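Chitin oligosaccharide binding protein NagB2 (Paenibacillus sp. FPU-7, PDB 7EHU) binds short chitin oligosaccharides, probably as the extracellular solute-binding component of a sugar uptake system. Local coordinates at residues D171-T174 / K175-A179; A216-G219 / F220-T224; K395-V398 / T399-S403. All blocks are in the same frame, centred on the assembly; numbering follows the deposited sequence.

Contact 1 (D171-T174 / K175-A179)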
# COMPACT_ATOMS: atom_id res chain seq x y z
N ASP A 171 -4.31 0.85 -25.45
CA ASP A 171 -5.16 0.29 -26.50
C ASP A 171 -5.21 -1.23 -26.41
O ASP A 171 -6.28 -1.83 -26.60
CB ASP A 171 -4.69 0.77 -27.88
CG ASP A 171 -5.11 2.22 -28.17
OD1 ASP A 171 -4.59 2.82 -29.14
OD2 ASP A 171 -5.96 2.76 -27.42
N GLU A 172 -4.09 -1.88 -26.09
CA GLU A 172 -4.12 -3.33 -25.89
C GLU A 172 -4.94 -3.68 -24.66
O GLU A 172 -5.63 -4.71 -24.63
CB GLU A 172 -2.69 -3.87 -25.76
CG GLU A 172 -1.84 -3.78 -27.02
CD GLU A 172 -0.39 -4.26 -26.83
OE1 GLU A 172 0.09 -4.39 -25.68
OE2 GLU A 172 0.29 -4.49 -27.85
N PHE A 173 -4.87 -2.84 -23.62
CA PHE A 173 -5.61 -3.07 -22.39
C PHE A 173 -7.11 -2.98 -22.65
O PHE A 173 -7.88 -3.86 -22.24
CB PHE A 173 -5.15 -2.02 -21.36
CG PHE A 173 -5.80 -2.11 -20.01
CD1 PHE A 173 -5.54 -3.17 -19.14
CD2 PHE A 173 -6.63 -1.09 -19.56
CE1 PHE A 173 -6.13 -3.22 -17.88
CE2 PHE A 173 -7.21 -1.15 -18.31
CZ PHE A 173 -6.97 -2.21 -17.47
N THR A 174 -7.56 -1.93 -23.35
CA THR A 174 -8.98 -1.83 -23.66
C THR A 174 -9.43 -2.97 -24.56
O THR A 174 -10.55 -3.47 -24.40
CB THR A 174 -9.34 -0.45 -24.25
OG1 THR A 174 -8.63 -0.23 -25.47
CG2 THR A 174 -9.00 0.68 -23.30
N LYS A 175 -8.56 -3.43 -25.47
CA LYS A 175 -8.94 -4.56 -26.30
C LYS A 175 -9.15 -5.81 -25.43
O LYS A 175 -10.09 -6.58 -25.64
CB LYS A 175 -7.92 -4.82 -27.42
CG LYS A 175 -8.42 -6.00 -28.22
CD LYS A 175 -9.65 -5.49 -29.02
CE LYS A 175 -10.44 -6.58 -29.68
NZ LYS A 175 -11.05 -7.14 -28.40
N ALA A 176 -8.30 -6.01 -24.43
CA ALA A 176 -8.47 -7.14 -23.54
C ALA A 176 -9.75 -7.03 -22.72
O ALA A 176 -10.48 -8.02 -22.55
CB ALA A 176 -7.27 -7.21 -22.59
N LEU A 177 -10.04 -5.84 -22.21
CA LEU A 177 -11.27 -5.66 -21.45
C LEU A 177 -12.49 -5.97 -22.32
O LEU A 177 -13.43 -6.63 -21.86
CB LEU A 177 -11.36 -4.24 -20.92
CG LEU A 177 -10.28 -3.86 -19.90
CD1 LEU A 177 -10.34 -2.38 -19.56
CD2 LEU A 177 -10.37 -4.68 -18.63
N GLU A 178 -12.48 -5.49 -23.57
CA GLU A 178 -13.58 -5.75 -24.51
C GLU A 178 -13.78 -7.24 -24.69
O GLU A 178 -14.92 -7.74 -24.67
CB GLU A 178 -13.26 -5.09 -25.86
CG GLU A 178 -13.56 -3.59 -25.92
CD GLU A 178 -12.94 -2.86 -27.12
OE1 GLU A 178 -12.44 -3.54 -28.05
OE2 GLU A 178 -12.95 -1.61 -27.12
N ALA A 179 -12.69 -7.98 -24.88
CA ALA A 179 -12.78 -9.41 -25.14
C ALA A 179 -13.26 -10.18 -23.92
O ALA A 179 -14.04 -11.14 -24.04
CB ALA A 179 -11.41 -9.94 -25.59
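Phe173 and Leu177, one helical turn apart on helix 170-182, form the apolar part of this contact. The methyl CD1 of Leu177 lies over one face of the Phe173 ring, 4.0 Å from its centroid and 29° off the ring normal, a CH-pi contact displaced toward CE2, the nearest ring atom to CD1 at 3.6 Å. The ring is brought alongside Leu177 because Phe173 CG stands anti to the backbone N (chi1 -179°). Both side chains also touch Met271 of strand 271-275, and the Phe173 ring meets those of Phe151 and Trp170, which places this face of the helix in the protein interior.

The polar main chain is paired by regular i to i+4 hydrogen bonds. Lys175 N donates to Asp171 O and Ala176 N to Glu172 O, each 3.0 Å long. The bond from Leu177 N to Phe173 O is 2.9 Å long and nearly straight, at 163° about the hydrogen. Glu178 N closes the series on Thr174 O, also at 2.9 Å, and the aliphatic CG of Glu178 packs 3.4 Å from that same oxygen.

Charged groups occupy the outer face. Lys175 bends at chi2 and chi4, which carries its amino group forward along the helix toward Glu178; NZ to OE1 is 3.9 Å, a long salt bridge between exposed side chains. Glu172 instead turns to the start of the helix, where its OE1 accepts a hydrogen bond from Lys168 N.

With aromatic and leucine groups turned to the sheet and charges on the other side, these residues have the pattern of an amphipathic surface helix packed on a sheet, consistent with a domain of the periplasmic-binding-protein type.

Contact 2 (A216-G219 / F220-T224)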
# COMPACT_ATOMS: atom_id res chain seq x y z
N ALA A 216 2.26 15.79 -11.31
CA ALA A 216 0.96 16.32 -10.93
C ALA A 216 0.64 16.03 -9.47
O ALA A 216 0.21 16.93 -8.73
CB ALA A 216 -0.13 15.77 -11.85
N GLN A 217 0.84 14.79 -9.02
CA GLN A 217 0.53 14.50 -7.62
C GLN A 217 1.54 15.12 -6.67
O GLN A 217 1.19 15.41 -5.52
CB GLN A 217 0.40 12.99 -7.39
CG GLN A 217 1.64 12.17 -7.69
CD GLN A 217 1.51 10.76 -7.17
OE1 GLN A 217 0.39 10.28 -6.89
NE2 GLN A 217 2.64 10.07 -7.03
N GLU A 218 2.77 15.35 -7.13
CA GLU A 218 3.74 16.06 -6.30
C GLU A 218 3.33 17.50 -6.08
O GLU A 218 3.64 18.09 -5.03
CB GLU A 218 5.12 16.04 -6.97
CG GLU A 218 5.74 14.66 -7.12
CD GLU A 218 6.33 14.07 -5.83
OE1 GLU A 218 6.50 12.83 -5.80
OE2 GLU A 218 6.64 14.84 -4.88
N GLY A 219 2.62 18.09 -7.04
CA GLY A 219 2.30 19.50 -6.98
C GLY A 219 1.04 19.85 -6.22
O GLY A 219 0.87 21.02 -5.86
N PHE A 220 0.14 18.89 -5.97
CA PHE A 220 -1.15 19.24 -5.37
C PHE A 220 -0.95 19.98 -4.05
O PHE A 220 -1.55 21.04 -3.82
CB PHE A 220 -2.02 18.01 -5.13
CG PHE A 220 -2.44 17.26 -6.37
CD1 PHE A 220 -2.69 17.90 -7.58
CD2 PHE A 220 -2.63 15.89 -6.30
CE1 PHE A 220 -3.10 17.17 -8.70
CE2 PHE A 220 -3.04 15.17 -7.40
CZ PHE A 220 -3.28 15.81 -8.60
N ALA A 221 -0.12 19.44 -3.15
CA ALA A 221 0.08 20.05 -1.84
C ALA A 221 0.99 21.27 -1.89
O ALA A 221 1.05 22.02 -0.91
CB ALA A 221 0.61 19.03 -0.84
N LYS A 222 1.71 21.48 -2.99
CA LYS A 222 2.60 22.62 -3.14
C LYS A 222 1.93 23.74 -3.93
O LYS A 222 2.53 24.81 -4.09
CB LYS A 222 3.90 22.16 -3.80
CG LYS A 222 4.50 20.93 -3.09
CD LYS A 222 5.97 20.69 -3.39
CE LYS A 222 6.53 19.58 -2.50
NZ LYS A 222 7.32 18.58 -3.28
N GLY A 223 0.70 23.52 -4.39
CA GLY A 223 -0.04 24.51 -5.13
C GLY A 223 0.43 24.74 -6.55
O GLY A 223 -0.02 25.70 -7.18
N THR A 224 1.34 23.91 -7.05
CA THR A 224 1.89 24.10 -8.38
C THR A 224 1.10 23.35 -9.46
O THR A 224 1.27 23.65 -10.65
CB THR A 224 3.34 23.62 -8.40
OG1 THR A 224 3.37 22.22 -8.07
CG2 THR A 224 4.18 24.39 -7.40
O HOH W 1 1.08 16.90 -3.26
O HOH W 2 4.87 16.84 -2.97
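The ring of Phe220 folds back over the last turn of helix 214-219, and one of its faces rests on backbone. Ala216 O lies 3.2 Å above the ring plane, displaced toward the rim near CD1 and CE1. On that same face Gln217 CA makes a CH-pi contact, 4.0 Å from the ring centroid and 26° off the normal. Phe220 CG stands anti to its own carbonyl carbon (chi1 -63°), which returns the ring along the helix. The aromatic group also stacks with Trp227 and touches Val232 of helix 230-244 and Gln425 of helix 414-430.

Ala216 O has further company in Phe220 N, a weak hydrogen bond with an angle of only 123°, and in the hydroxyl of Thr225, a hydrogen bond from the following loop. Gln217 sends its amide the other way, NE2 bonding to Pro386 O.

Toward solvent, Glu218 and Lys222 run side by side and point the same way. Glu218 OE2 and Lys222 NZ are 4.1 Å apart, too far for a salt bridge, and a water joins them: it donates to Glu218 O at 2.7 Å and to OE2, and accepts from Lys222 NZ at 3.0 Å. A second water accepts from Ala221 N at 2.8 Å and lies within hydrogen-bonding distance of Gln217 O, among other acceptors that compete for its protons; it stands in the gap that a direct helical bond would otherwise span.

At Gly219 the hydroxyl of Thr224 sits 3.1 Å from CA, where a side chain would collide with OG1. Gly219 O receives Thr224 N, while Gly223 N reaches Phe220 O in a weak bond. With Gly223 at positive phi as the C-prime residue, these two bonds make the Schellman motif at the helix C-terminus.

Contact 3 (K395-V398 / T399-S403)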
# COMPACT_ATOMS: atom_id res chain seq x y z
N LYS A 395 -6.77 14.68 5.23
CA LYS A 395 -8.10 15.12 4.85
C LYS A 395 -8.34 15.03 3.35
O LYS A 395 -9.46 14.71 2.90
CB LYS A 395 -8.30 16.57 5.30
CG LYS A 395 -9.66 17.01 4.93
CD LYS A 395 -10.80 16.38 5.63
CE LYS A 395 -12.05 17.05 5.05
NZ LYS A 395 -12.19 18.48 5.23
N VAL A 396 -7.32 15.34 2.55
CA VAL A 396 -7.43 15.24 1.09
C VAL A 396 -7.62 13.78 0.69
O VAL A 396 -8.48 13.45 -0.14
CB VAL A 396 -6.20 15.88 0.42
CG1 VAL A 396 -6.21 15.68 -1.09
CG2 VAL A 396 -6.09 17.37 0.77
N LYS A 397 -6.83 12.89 1.28
CA LYS A 397 -6.94 11.46 0.98
C LYS A 397 -8.35 10.95 1.26
O LYS A 397 -8.95 10.27 0.43
CB LYS A 397 -5.93 10.66 1.81
CG LYS A 397 -5.96 9.19 1.55
CD LYS A 397 -5.15 8.40 2.57
CE LYS A 397 -5.87 8.20 3.87
NZ LYS A 397 -5.06 7.38 4.78
N VAL A 398 -8.87 11.22 2.46
CA VAL A 398 -10.19 10.70 2.84
C VAL A 398 -11.27 11.30 1.94
O VAL A 398 -12.24 10.62 1.56
CB VAL A 398 -10.42 10.97 4.34
CG1 VAL A 398 -11.83 10.60 4.79
CG2 VAL A 398 -9.40 10.18 5.18
N THR A 399 -11.12 12.56 1.55
CA THR A 399 -12.08 13.15 0.62
C THR A 399 -12.03 12.45 -0.73
O THR A 399 -13.08 12.23 -1.36
CB THR A 399 -11.79 14.65 0.49
OG1 THR A 399 -11.90 15.28 1.77
CG2 THR A 399 -12.79 15.31 -0.45
N LEU A 400 -10.84 12.09 -1.21
CA LEU A 400 -10.78 11.37 -2.48
C LEU A 400 -11.45 10.01 -2.37
O LEU A 400 -12.16 9.58 -3.29
CB LEU A 400 -9.34 11.21 -2.97
CG LEU A 400 -9.21 10.62 -4.37
CD1 LEU A 400 -9.83 11.54 -5.44
CD2 LEU A 400 -7.76 10.34 -4.71
N GLU A 401 -11.24 9.30 -1.26
CA GLU A 401 -11.90 8.01 -1.03
C GLU A 401 -13.41 8.13 -1.16
O GLU A 401 -14.06 7.35 -1.88
CB GLU A 401 -11.53 7.47 0.35
CG GLU A 401 -10.10 7.08 0.46
CD GLU A 401 -9.64 6.78 1.88
OE1 GLU A 401 -10.48 6.79 2.82
OE2 GLU A 401 -8.43 6.53 2.06
N GLN A 402 -14.00 9.09 -0.45
CA GLN A 402 -15.44 9.32 -0.56
C GLN A 402 -15.83 9.67 -1.99
O GLN A 402 -16.87 9.22 -2.49
CB GLN A 402 -15.85 10.49 0.33
CG GLN A 402 -15.77 10.27 1.83
CD GLN A 402 -16.42 8.98 2.29
OE1 GLN A 402 -15.75 8.08 2.77
NE2 GLN A 402 -17.75 8.90 2.17
N SER A 403 -15.04 10.55 -2.62
CA SER A 403 -15.39 11.04 -3.95
C SER A 403 -15.36 9.95 -5.00
O SER A 403 -16.23 9.91 -5.87
CB SER A 403 -14.49 12.22 -4.35
OG SER A 403 -14.55 13.28 -3.40
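Thr399 OG1 and Thr399 N both donate to Lys395 O, within an uninterrupted alpha-helical stretch of helix 394-408. The bond from Thr399 OG1 to Lys395 O is the shorter, 2.7 Å, against 3.0 Å from Thr399 N to Lys395 O, and the two donors reach the oxygen from opposite faces of its carbonyl plane. The hydroxyl gets there because Thr399 OG1 lies anti to its own carbonyl carbon (chi1 -59°), folded back along the helix; Lys395 CE passes near it.

The other i to i+4 bonds are regular. Leu400 N pairs with Val396 O, and Glu401 N donates to Lys397 O in the carbonyl plane, at 3.0 Å. Gln402 N meets Val398 O almost straight, 173° at the hydrogen.

Lys397 and Glu401 approach obliquely, and Glu401 OE2 lies against the aliphatic part of Lys397, 3.6 Å from CE. The amino group itself goes elsewhere: NZ forms a salt bridge with Asp78 and sits 4.4 Å from OE2, too far for one with Glu401. The Lys397 side chain comes within about 5 Å of bound N-acetylglucosamine. The side chain of Glu401 touches Trp198 and Asn201 of helix 197-212, and an alanine here would probably leave the aliphatic part of Lys397 without its cover and open a gap beside Trp198 and Asn201.

Helix 414-430 packs on another side, with Met421 touching Val396 and Thr399. Ser403 OG bonds to Lys420 NZ and donates to Thr399 O at 2.7 Å, from above the carbonyl plane, while Ser403 N reaches that oxygen from the other face.

How the contacts relate
The three contacts come in series along the chain, each within a short local stretch. Contacts 2 and 3 are neighbours: their centres lie 16 Å apart and their nearest atoms about 6 Å, with no direct touch. Helix 414-430 packs against both, as do helix 197-212 and the loop residues Phe388 and Trp227, so C-terminal and mid-chain elements are joined in one helical cluster, which probably supports the glycan site from beside it. Contact 3 comes nearest to the bound sugar, about 5 Å from the Lys397 side chain. Contact 1, on helix 170-182, is peripheral packing on strand 271-275, its centre 32 Å from contact 2's and 30 Å from contact 3's.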